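Local coordinates for GTPase activator-like protein (Chaetomium thermophilum, PDB 5HIU) that probably stimulates GTP hydrolysis by a small GTPase as part of full-length TSC2, of which this chain is an all-helical N-terminal portion, at residues P57-W62 with E96-E101; K66-P71 with D75-A80; A80-L85 with F115-V120. One frame throughout, in Å; residues are numbered along the deposited sequence.

Contact 1: P57-W62 with E96-E101; sequences PVHAIW and ELERSE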
loop_
_atom_site.group_PDB
_atom_site.type_symbol
_atom_site.label_atom_id
_atom_site.label_comp_id
_atom_site.label_asym_id
_atom_site.label_seq_id
_atom_site.Cartn_x
_atom_site.Cartn_y
_atom_site.Cartn_z
ATOM N N PRO A 57 -26.095 9.926 -30.694
ATOM C CA PRO A 57 -25.062 8.949 -31.016
ATOM C C PRO A 57 -23.704 9.575 -31.291
ATOM O O PRO A 57 -23.538 10.369 -32.218
ATOM C CB PRO A 57 -25.590 8.282 -32.278
ATOM C CG PRO A 57 -26.393 9.338 -32.936
ATOM C CD PRO A 57 -27.002 10.147 -31.832
ATOM N N VAL A 58 -22.726 9.182 -30.494
ATOM C CA VAL A 58 -21.393 9.734 -30.618
ATOM C C VAL A 58 -20.522 8.909 -31.566
ATOM O O VAL A 58 -19.408 9.301 -31.872
ATOM C CB VAL A 58 -20.727 9.867 -29.225
ATOM C CG1 VAL A 58 -21.692 10.538 -28.242
ATOM C CG2 VAL A 58 -20.237 8.519 -28.694
ATOM N N HIS A 59 -21.030 7.782 -32.049
ATOM C CA HIS A 59 -20.185 6.827 -32.756
ATOM C C HIS A 59 -19.461 7.372 -33.991
ATOM O O HIS A 59 -18.266 7.133 -34.158
ATOM C CB HIS A 59 -20.990 5.604 -33.168
ATOM C CG HIS A 59 -20.141 4.447 -33.585
ATOM N ND1 HIS A 59 -19.027 4.052 -32.876
ATOM C CD2 HIS A 59 -20.252 3.586 -34.624
ATOM C CE1 HIS A 59 -18.489 2.995 -33.457
ATOM N NE2 HIS A 59 -19.216 2.690 -34.517
ATOM N N ALA A 60 -20.180 8.070 -34.865
ATOM C CA ALA A 60 -19.575 8.592 -36.095
ATOM C C ALA A 60 -18.699 9.815 -35.791
ATOM O O ALA A 60 -17.679 10.056 -36.443
ATOM C CB ALA A 60 -20.653 8.933 -37.103
ATOM N N ILE A 61 -19.107 10.565 -34.774
ATOM C CA ILE A 61 -18.289 11.632 -34.221
ATOM C C ILE A 61 -16.951 11.059 -33.722
ATOM O O ILE A 61 -15.900 11.657 -33.917
ATOM C CB ILE A 61 -19.040 12.372 -33.090
ATOM C CG1 ILE A 61 -20.257 13.126 -33.640
ATOM C CG2 ILE A 61 -18.125 13.356 -32.386
ATOM C CD1 ILE A 61 -21.274 13.534 -32.592
ATOM N N TRP A 62 -16.987 9.900 -33.071
ATOM C CA TRP A 62 -15.769 9.302 -32.569
ATOM C C TRP A 62 -14.826 9.072 -33.727
ATOM O O TRP A 62 -13.668 9.471 -33.677
ATOM C CB TRP A 62 -16.050 7.979 -31.860
ATOM C CG TRP A 62 -14.812 7.357 -31.307
ATOM C CD1 TRP A 62 -13.958 6.503 -31.951
ATOM C CD2 TRP A 62 -14.271 7.550 -29.994
ATOM N NE1 TRP A 62 -12.921 6.149 -31.116
ATOM C CE2 TRP A 62 -13.082 6.790 -29.913
ATOM C CE3 TRP A 62 -14.678 8.289 -28.877
ATOM C CZ2 TRP A 62 -12.304 6.744 -28.759
ATOM C CZ3 TRP A 62 -13.894 8.247 -27.726
ATOM C CH2 TRP A 62 -12.725 7.464 -27.677
ATOM N N GLU A 96 -20.908 -2.962 -26.680
ATOM C CA GLU A 96 -19.680 -3.497 -26.139
ATOM C C GLU A 96 -18.564 -3.410 -27.172
ATOM O O GLU A 96 -17.434 -3.089 -26.832
ATOM C CB GLU A 96 -19.890 -4.936 -25.679
ATOM C CG GLU A 96 -18.915 -5.383 -24.607
ATOM C CD GLU A 96 -19.024 -6.869 -24.284
ATOM O OE1 GLU A 96 -17.961 -7.518 -24.202
ATOM O OE2 GLU A 96 -20.152 -7.389 -24.111
ATOM N N LEU A 97 -18.877 -3.670 -28.432
ATOM C CA LEU A 97 -17.882 -3.571 -29.481
ATOM C C LEU A 97 -17.453 -2.121 -29.663
ATOM O O LEU A 97 -16.314 -1.856 -30.046
ATOM C CB LEU A 97 -18.433 -4.101 -30.801
ATOM C CG LEU A 97 -17.433 -4.176 -31.968
ATOM C CD1 LEU A 97 -16.527 -5.390 -31.801
ATOM C CD2 LEU A 97 -18.146 -4.217 -33.317
ATOM N N GLU A 98 -18.372 -1.189 -29.406
ATOM C CA GLU A 98 -18.083 0.245 -29.499
ATOM C C GLU A 98 -17.180 0.694 -28.337
ATOM O O GLU A 98 -16.225 1.468 -28.536
ATOM C CB GLU A 98 -19.386 1.068 -29.552
ATOM C CG GLU A 98 -20.038 1.072 -30.928
ATOM C CD GLU A 98 -21.466 1.626 -30.963
ATOM O OE1 GLU A 98 -22.168 1.600 -29.922
ATOM O OE2 GLU A 98 -21.905 2.063 -32.060
ATOM N N ARG A 99 -17.469 0.192 -27.133
ATOM C CA ARG A 99 -16.608 0.439 -25.976
ATOM C C ARG A 99 -15.219 -0.115 -26.203
ATOM O O ARG A 99 -14.233 0.459 -25.753
ATOM C CB ARG A 99 -17.195 -0.184 -24.719
ATOM C CG ARG A 99 -18.404 0.556 -24.184
ATOM C CD ARG A 99 -18.998 -0.217 -23.044
ATOM N NE ARG A 99 -18.018 -0.359 -21.980
ATOM C CZ ARG A 99 -17.739 0.589 -21.096
ATOM N NH1 ARG A 99 -18.366 1.757 -21.130
ATOM N NH2 ARG A 99 -16.826 0.368 -20.176
ATOM N N SER A 100 -15.132 -1.229 -26.908
ATOM C CA SER A 100 -13.841 -1.821 -27.150
ATOM C C SER A 100 -13.019 -0.929 -28.049
ATOM O O SER A 100 -11.813 -0.856 -27.919
ATOM C CB SER A 100 -13.974 -3.209 -27.758
ATOM O OG SER A 100 -12.902 -4.006 -27.307
ATOM N N GLU A 101 -13.670 -0.233 -28.958
ATOM C CA GLU A 101 -12.950 0.571 -29.915
ATOM C C GLU A 101 -12.514 1.880 -29.302
ATOM O O GLU A 101 -11.465 2.450 -29.634
ATOM C CB GLU A 101 -13.823 0.815 -31.133
ATOM C CG GLU A 101 -13.045 1.316 -32.332
ATOM C CD GLU A 101 -13.880 1.321 -33.593
ATOM O OE1 GLU A 101 -14.609 0.308 -33.851
ATOM O OE2 GLU A 101 -13.788 2.350 -34.312
#
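His59 lays one face of its imidazole under the carboxylate arm of Glu98, and this pair makes the closest approach between segments 57-62 and 96-101, on helices 59-65 and 96-107. Along His59 from the backbone outward, CB is 3.8 Å from Glu98 OE2. CG comes closer, 3.3 Å from the same oxygen. In the ring the two sides part company: CD2 lies 3.4 Å from Glu98 OE2, whereas CE1 is nearest Glu98 CG, at 3.5 Å. ND1 lies near both OE2 and CG of Glu98. At the far end, NE2 is 3.7 Å from Glu98 OE2. The ring reaches across because CG stands anti to the backbone N (chi1 -166°), which carries it off helix 59-65 toward the other helix.

OE2 sits above the ring centre, and the carboxylate is turned 53° against the ring plane, so this is an approach over a face and not an in-plane N-H bond. The CG methylene of Glu98 adds a CH-pi contact over the face, 3.9 Å from the ring centroid. Both polar groups find their hydrogen bonds elsewhere: His59 ND1 pairs with Tyr102 OH, and Glu98 OE1 with Thr95 N, just before helix 96-107, which together help fix the ring and the glutamate arm.

One turn on, Trp62 NE1 approaches Glu101 O obliquely at 4.2 Å, a separation too long for a hydrogen bond; Thr105 OG1 bonds both atoms, weakly in the case of NE1. The contact thus joins two helices by a ring face lying against a carboxylate oxygen and a methylene, without a direct hydrogen bond. A carboxylate oxygen over the imidazole, with Glu101 also nearby, would probably favour a protonated His59, although its charge is not seen.

Contact 2: K66-P71 with D75-A80; sequences KDMIHP and DNARQA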
loop_
_atom_site.group_PDB
_atom_site.type_symbol
_atom_site.label_atom_id
_atom_site.label_comp_id
_atom_site.label_asym_id
_atom_site.label_seq_id
_atom_site.Cartn_x
_atom_site.Cartn_y
_atom_site.Cartn_z
ATOM N N LYS A 66 -10.974 10.579 -34.050
ATOM C CA LYS A 66 -9.943 9.784 -33.370
ATOM C C LYS A 66 -8.518 9.938 -33.897
ATOM O O LYS A 66 -7.558 9.829 -33.130
ATOM C CB LYS A 66 -10.319 8.309 -33.313
ATOM C CG LYS A 66 -10.511 7.625 -34.655
ATOM C CD LYS A 66 -11.298 6.338 -34.454
ATOM C CE LYS A 66 -11.703 5.682 -35.753
ATOM N NZ LYS A 66 -10.934 4.431 -35.976
ATOM N N ASP A 67 -8.375 10.211 -35.190
ATOM C CA ASP A 67 -7.049 10.440 -35.791
ATOM C C ASP A 67 -6.354 11.692 -35.270
ATOM O O ASP A 67 -5.128 11.734 -35.236
ATOM C CB ASP A 67 -7.149 10.515 -37.312
ATOM C CG ASP A 67 -7.913 11.722 -37.777
ATOM O OD1 ASP A 67 -7.307 12.800 -37.932
ATOM O OD2 ASP A 67 -9.134 11.607 -37.976
ATOM N N MET A 68 -7.127 12.696 -34.851
ATOM C CA MET A 68 -6.571 13.964 -34.353
ATOM C C MET A 68 -5.788 13.826 -33.027
ATOM O O MET A 68 -5.027 14.719 -32.664
ATOM C CB MET A 68 -7.682 15.001 -34.171
ATOM C CG MET A 68 -8.432 15.338 -35.443
ATOM S SD MET A 68 -9.857 16.416 -35.205
ATOM C CE MET A 68 -9.018 17.973 -34.891
ATOM N N ILE A 69 -5.991 12.708 -32.330
ATOM C CA ILE A 69 -5.294 12.357 -31.094
ATOM C C ILE A 69 -3.890 11.857 -31.363
ATOM O O ILE A 69 -3.093 11.760 -30.464
ATOM C CB ILE A 69 -6.070 11.227 -30.396
ATOM C CG1 ILE A 69 -7.440 11.726 -29.982
ATOM C CG2 ILE A 69 -5.361 10.670 -29.182
ATOM C CD1 ILE A 69 -7.430 13.004 -29.202
ATOM N N HIS A 70 -3.582 11.531 -32.609
ATOM C CA HIS A 70 -2.297 10.937 -32.930
ATOM C C HIS A 70 -1.189 11.891 -32.518
ATOM O O HIS A 70 -1.329 13.104 -32.690
ATOM C CB HIS A 70 -2.233 10.634 -34.423
ATOM C CG HIS A 70 -1.097 9.744 -34.812
ATOM N ND1 HIS A 70 -0.053 10.177 -35.598
ATOM C CD2 HIS A 70 -0.842 8.446 -34.528
ATOM C CE1 HIS A 70 0.800 9.187 -35.783
ATOM N NE2 HIS A 70 0.346 8.124 -35.143
ATOM N N PRO A 71 -0.083 11.358 -31.970
ATOM C CA PRO A 71 0.958 12.265 -31.454
ATOM C C PRO A 71 1.637 13.139 -32.509
ATOM O O PRO A 71 2.265 14.134 -32.147
ATOM C CB PRO A 71 1.980 11.317 -30.809
ATOM C CG PRO A 71 1.306 9.996 -30.705
ATOM C CD PRO A 71 0.302 9.944 -31.815
ATOM N N ASP A 75 -0.422 20.126 -30.518
ATOM C CA ASP A 75 -1.186 20.216 -29.291
ATOM C C ASP A 75 -2.640 20.582 -29.474
ATOM O O ASP A 75 -3.520 19.813 -29.077
ATOM C CB ASP A 75 -0.521 21.217 -28.375
ATOM C CG ASP A 75 0.772 20.687 -27.810
ATOM O OD1 ASP A 75 1.095 19.504 -28.088
ATOM O OD2 ASP A 75 1.454 21.440 -27.090
ATOM N N ASN A 76 -2.884 21.736 -30.090
ATOM C CA ASN A 76 -4.232 22.288 -30.229
ATOM C C ASN A 76 -5.212 21.303 -30.820
ATOM O O ASN A 76 -6.392 21.325 -30.481
ATOM C CB ASN A 76 -4.219 23.542 -31.087
ATOM C CG ASN A 76 -3.850 23.259 -32.530
ATOM O OD1 ASN A 76 -3.103 22.331 -32.811
ATOM N ND2 ASN A 76 -4.380 24.052 -33.449
ATOM N N ALA A 77 -4.725 20.439 -31.703
ATOM C CA ALA A 77 -5.588 19.468 -32.372
ATOM C C ALA A 77 -5.747 18.180 -31.583
ATOM O O ALA A 77 -6.789 17.538 -31.656
ATOM C CB ALA A 77 -5.064 19.161 -33.775
ATOM N N ARG A 78 -4.713 17.769 -30.865
ATOM C CA ARG A 78 -4.836 16.564 -30.070
ATOM C C ARG A 78 -5.755 16.919 -28.936
ATOM O O ARG A 78 -6.696 16.205 -28.652
ATOM C CB ARG A 78 -3.481 16.079 -29.537
ATOM C CG ARG A 78 -2.502 15.639 -30.612
ATOM C CD ARG A 78 -1.325 14.867 -30.049
ATOM N NE ARG A 78 -0.799 15.454 -28.819
ATOM C CZ ARG A 78 -0.027 16.531 -28.744
ATOM N NH1 ARG A 78 0.315 17.209 -29.836
ATOM N NH2 ARG A 78 0.384 16.957 -27.550
ATOM N N GLN A 79 -5.478 18.056 -28.314
ATOM C CA GLN A 79 -6.213 18.486 -27.149
ATOM C C GLN A 79 -7.692 18.636 -27.425
ATOM O O GLN A 79 -8.508 18.040 -26.727
ATOM C CB GLN A 79 -5.609 19.776 -26.570
ATOM C CG GLN A 79 -4.386 19.450 -25.717
ATOM C CD GLN A 79 -3.568 20.645 -25.285
ATOM O OE1 GLN A 79 -4.102 21.684 -24.898
ATOM N NE2 GLN A 79 -2.257 20.490 -25.320
ATOM N N ALA A 80 -8.046 19.408 -28.441
ATOM C CA ALA A 80 -9.464 19.646 -28.740
ATOM C C ALA A 80 -10.194 18.340 -29.098
ATOM O O ALA A 80 -11.400 18.222 -28.900
ATOM C CB ALA A 80 -9.618 20.674 -29.859
#
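The guanidinium of Arg78 is met obliquely by Pro71 O from the preceding loop, while Asp75 OD1, one turn back on the same helix, binds it as a salt bridge. NH2 lies 2.7 Å from Asp75 OD1, which is tilted 18° from the guanidinium plane and is itself approached from above its carboxylate plane; a weaker bond comes from NH1. Asn73 O takes NH1 as well, and Asp114 OD2 pairs with NE, so all three nitrogens have acceptors and the group's rotation is fixed. The other flat group, the His70 imidazole, has Pro71 CD over one face, toward the rim.

Between the segments no hydrogen bond forms; carbon atoms meet carbonyl oxygens instead. Arg78 CA lies 3.2 Å from Met68 O in a CA-H...O contact with 142° at the hydrogen. Further along the arm, Arg78 CD is 3.2 Å from His70 O, and a bend at chi3 (-42°) turns the chain back toward Asp75. In the other direction, Ile69 CD1 reaches Arg78 O at 3.3 Å. Met68 CE adds a looser apolar touch, 4.3 Å from Ala77 CB.

The linker between helices 59-65 and 75-89, with its 3-10 segment 67-69, therefore folds back along the first turns of helix 75-89. Met68 and Ala77 both rest on Val40 of helix 36-52, and Ile69 reaches Trp82 and Leu85 farther along helix 75-89.

Contact 3: A80-L85 with F115-V120; sequences ASWELL and FCYQLV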
loop_
_atom_site.group_PDB
_atom_site.type_symbol
_atom_site.label_atom_id
_atom_site.label_comp_id
_atom_site.label_asym_id
_atom_site.label_seq_id
_atom_site.Cartn_x
_atom_site.Cartn_y
_atom_site.Cartn_z
ATOM N N ALA A 80 -8.046 19.408 -28.441
ATOM C CA ALA A 80 -9.464 19.646 -28.740
ATOM C C ALA A 80 -10.194 18.340 -29.098
ATOM O O ALA A 80 -11.400 18.222 -28.900
ATOM C CB ALA A 80 -9.618 20.674 -29.859
ATOM N N SER A 81 -9.450 17.375 -29.628
ATOM C CA SER A 81 -9.990 16.057 -29.944
ATOM C C SER A 81 -10.194 15.211 -28.689
ATOM O O SER A 81 -11.221 14.559 -28.536
ATOM C CB SER A 81 -9.059 15.350 -30.939
ATOM O OG SER A 81 -9.584 14.107 -31.375
ATOM N N TRP A 82 -9.211 15.208 -27.795
ATOM C CA TRP A 82 -9.324 14.476 -26.533
ATOM C C TRP A 82 -10.538 14.904 -25.759
ATOM O O TRP A 82 -11.232 14.099 -25.163
ATOM C CB TRP A 82 -8.128 14.734 -25.642
ATOM C CG TRP A 82 -6.979 13.902 -25.896
ATOM C CD1 TRP A 82 -5.758 14.317 -26.295
ATOM C CD2 TRP A 82 -6.898 12.505 -25.733
ATOM N NE1 TRP A 82 -4.906 13.259 -26.403
ATOM C CE2 TRP A 82 -5.586 12.123 -26.066
ATOM C CE3 TRP A 82 -7.809 11.522 -25.358
ATOM C CZ2 TRP A 82 -5.158 10.802 -26.026
ATOM C CZ3 TRP A 82 -7.384 10.207 -25.322
ATOM C CH2 TRP A 82 -6.069 9.862 -25.655
ATOM N N GLU A 83 -10.773 16.195 -25.755
ATOM C CA GLU A 83 -11.899 16.742 -25.029
ATOM C C GLU A 83 -13.219 16.333 -25.631
ATOM O O GLU A 83 -14.219 16.189 -24.921
ATOM C CB GLU A 83 -11.776 18.243 -24.974
ATOM C CG GLU A 83 -10.526 18.632 -24.224
ATOM C CD GLU A 83 -10.354 20.107 -24.115
ATOM O OE1 GLU A 83 -10.487 20.806 -25.156
ATOM O OE2 GLU A 83 -10.061 20.526 -22.972
ATOM N N LEU A 84 -13.214 16.135 -26.942
ATOM C CA LEU A 84 -14.400 15.723 -27.639
ATOM C C LEU A 84 -14.620 14.245 -27.378
ATOM O O LEU A 84 -15.764 13.812 -27.223
ATOM C CB LEU A 84 -14.256 16.007 -29.129
ATOM C CG LEU A 84 -15.229 15.310 -30.078
ATOM C CD1 LEU A 84 -16.629 15.883 -29.916
ATOM C CD2 LEU A 84 -14.736 15.463 -31.506
ATOM N N LEU A 85 -13.526 13.477 -27.346
ATOM C CA LEU A 85 -13.603 12.026 -27.134
ATOM C C LEU A 85 -14.052 11.719 -25.700
ATOM O O LEU A 85 -14.839 10.807 -25.453
ATOM C CB LEU A 85 -12.258 11.357 -27.442
ATOM C CG LEU A 85 -11.760 11.357 -28.897
ATOM C CD1 LEU A 85 -10.437 10.606 -29.005
ATOM C CD2 LEU A 85 -12.758 10.745 -29.876
ATOM N N PHE A 115 -1.239 12.409 -21.203
ATOM C CA PHE A 115 -1.637 11.366 -20.273
ATOM C C PHE A 115 -2.860 11.757 -19.411
ATOM O O PHE A 115 -3.698 10.916 -19.099
ATOM C CB PHE A 115 -0.439 10.972 -19.403
ATOM C CG PHE A 115 -0.693 9.792 -18.507
ATOM C CD1 PHE A 115 -0.814 8.518 -19.034
ATOM C CD2 PHE A 115 -0.798 9.959 -17.134
ATOM C CE1 PHE A 115 -1.028 7.431 -18.212
ATOM C CE2 PHE A 115 -1.004 8.876 -16.309
ATOM C CZ PHE A 115 -1.130 7.607 -16.848
ATOM N N CYS A 116 -2.966 13.019 -19.028
ATOM C CA CYS A 116 -4.069 13.448 -18.179
ATOM C C CYS A 116 -5.379 13.137 -18.901
ATOM O O CYS A 116 -6.290 12.548 -18.323
ATOM C CB CYS A 116 -3.944 14.924 -17.788
ATOM S SG CYS A 116 -3.915 16.093 -19.174
ATOM N N TYR A 117 -5.439 13.458 -20.190
ATOM C CA TYR A 117 -6.608 13.169 -20.995
ATOM C C TYR A 117 -6.933 11.669 -21.097
ATOM O O TYR A 117 -8.107 11.271 -21.005
ATOM C CB TYR A 117 -6.407 13.759 -22.386
ATOM C CG TYR A 117 -6.506 15.274 -22.439
ATOM C CD1 TYR A 117 -7.712 15.912 -22.183
ATOM C CD2 TYR A 117 -5.411 16.060 -22.773
ATOM C CE1 TYR A 117 -7.823 17.280 -22.232
ATOM C CE2 TYR A 117 -5.520 17.450 -22.838
ATOM C CZ TYR A 117 -6.734 18.047 -22.571
ATOM O OH TYR A 117 -6.880 19.415 -22.624
ATOM N N GLN A 118 -5.908 10.839 -21.285
ATOM C CA GLN A 118 -6.112 9.392 -21.356
ATOM C C GLN A 118 -6.733 8.841 -20.074
ATOM O O GLN A 118 -7.708 8.097 -20.122
ATOM C CB GLN A 118 -4.797 8.671 -21.546
ATOM C CG GLN A 118 -4.011 9.095 -22.741
ATOM C CD GLN A 118 -3.027 8.039 -23.098
ATOM O OE1 GLN A 118 -1.891 8.086 -22.662
ATOM N NE2 GLN A 118 -3.472 7.048 -23.841
ATOM N N LEU A 119 -6.094 9.186 -18.955
ATOM C CA LEU A 119 -6.554 8.944 -17.589
ATOM C C LEU A 119 -8.014 9.269 -17.457
ATOM O O LEU A 119 -8.808 8.416 -17.083
ATOM C CB LEU A 119 -5.843 9.929 -16.666
ATOM C CG LEU A 119 -5.112 9.635 -15.360
ATOM C CD1 LEU A 119 -5.987 8.944 -14.330
ATOM C CD2 LEU A 119 -3.864 8.815 -15.579
ATOM N N VAL A 120 -8.368 10.512 -17.775
ATOM C CA VAL A 120 -9.747 10.966 -17.625
ATOM C C VAL A 120 -10.666 10.184 -18.590
ATOM O O VAL A 120 -11.755 9.742 -18.216
ATOM C CB VAL A 120 -9.868 12.487 -17.856
ATOM C CG1 VAL A 120 -11.317 12.907 -17.974
ATOM C CG2 VAL A 120 -9.183 13.267 -16.738
#
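Trp82 and Tyr117 join helices 75-89 and 115-126, neighbours in a row of helices consistent with an alpha-solenoid. The short segments run almost parallel, 8° apart, with their axes 10.0 Å from each other; Trp82 and Tyr117 hold the nearest pair of CA atoms across them.

The aromatic contact is reciprocal. The Trp82 five-membered ring and the Tyr117 ring are close to parallel, at 4°, but with centroids 5.0 Å apart they are slid so far that they barely overlap. Over one face of each ring lies the other residue's methylene: Tyr117 CB lies 3.8 Å from the centroid of the Trp82 five-membered ring, and Trp82 CB 4.0 Å from the centroid of the Tyr117 ring. These two CH-pi contacts, both over a face, are the evidence for an interlocked pair instead of a true stack. In Tyr117, CG lies anti to the carbonyl carbon (chi1 -73°), which brings the ring alongside the tryptophan.

Apolar contact continues at the far end of the indole, where Trp82 CH2 lies 3.6 Å from Gln118 CG.

Polar contact across the segments is slight. Tyr117 OH donates a weak hydrogen bond to Glu83 OE2, 3.4 Å away, with the carboxylate nearly perpendicular to the phenol ring; Glu83 also touches Arg47 of helix 36-52. The stronger bonds run to other residues: Gln118 NE2 donates to Leu106 O, while Trp82 NE1 pins the indole by donating to Asp114 OD2, the same oxygen that pairs with Arg78 NE.

Overall arrangement
From the N terminus, contact 1 opens first, on helix 59-65. Contact 2 follows at once and closes a short loop, 66-71 against 75-80, with only three residues between the segments, wholly within the longer loop that contact 1 closes at 96-101. Contact 3 starts at Ala80, the residue it shares with contact 2, so these two lie in series; it closes only at 115-120, beyond the end of contact 1, and so contacts 1 and 3 cross. Helix 75-89 serves both contacts 2 and 3 and also meets contact 1, where Trp62 CE3 lies 3.3 Å from Leu85 CD2. Together they tie helices 59-65, 75-89, 96-107 and 115-126 together near the N-terminal end.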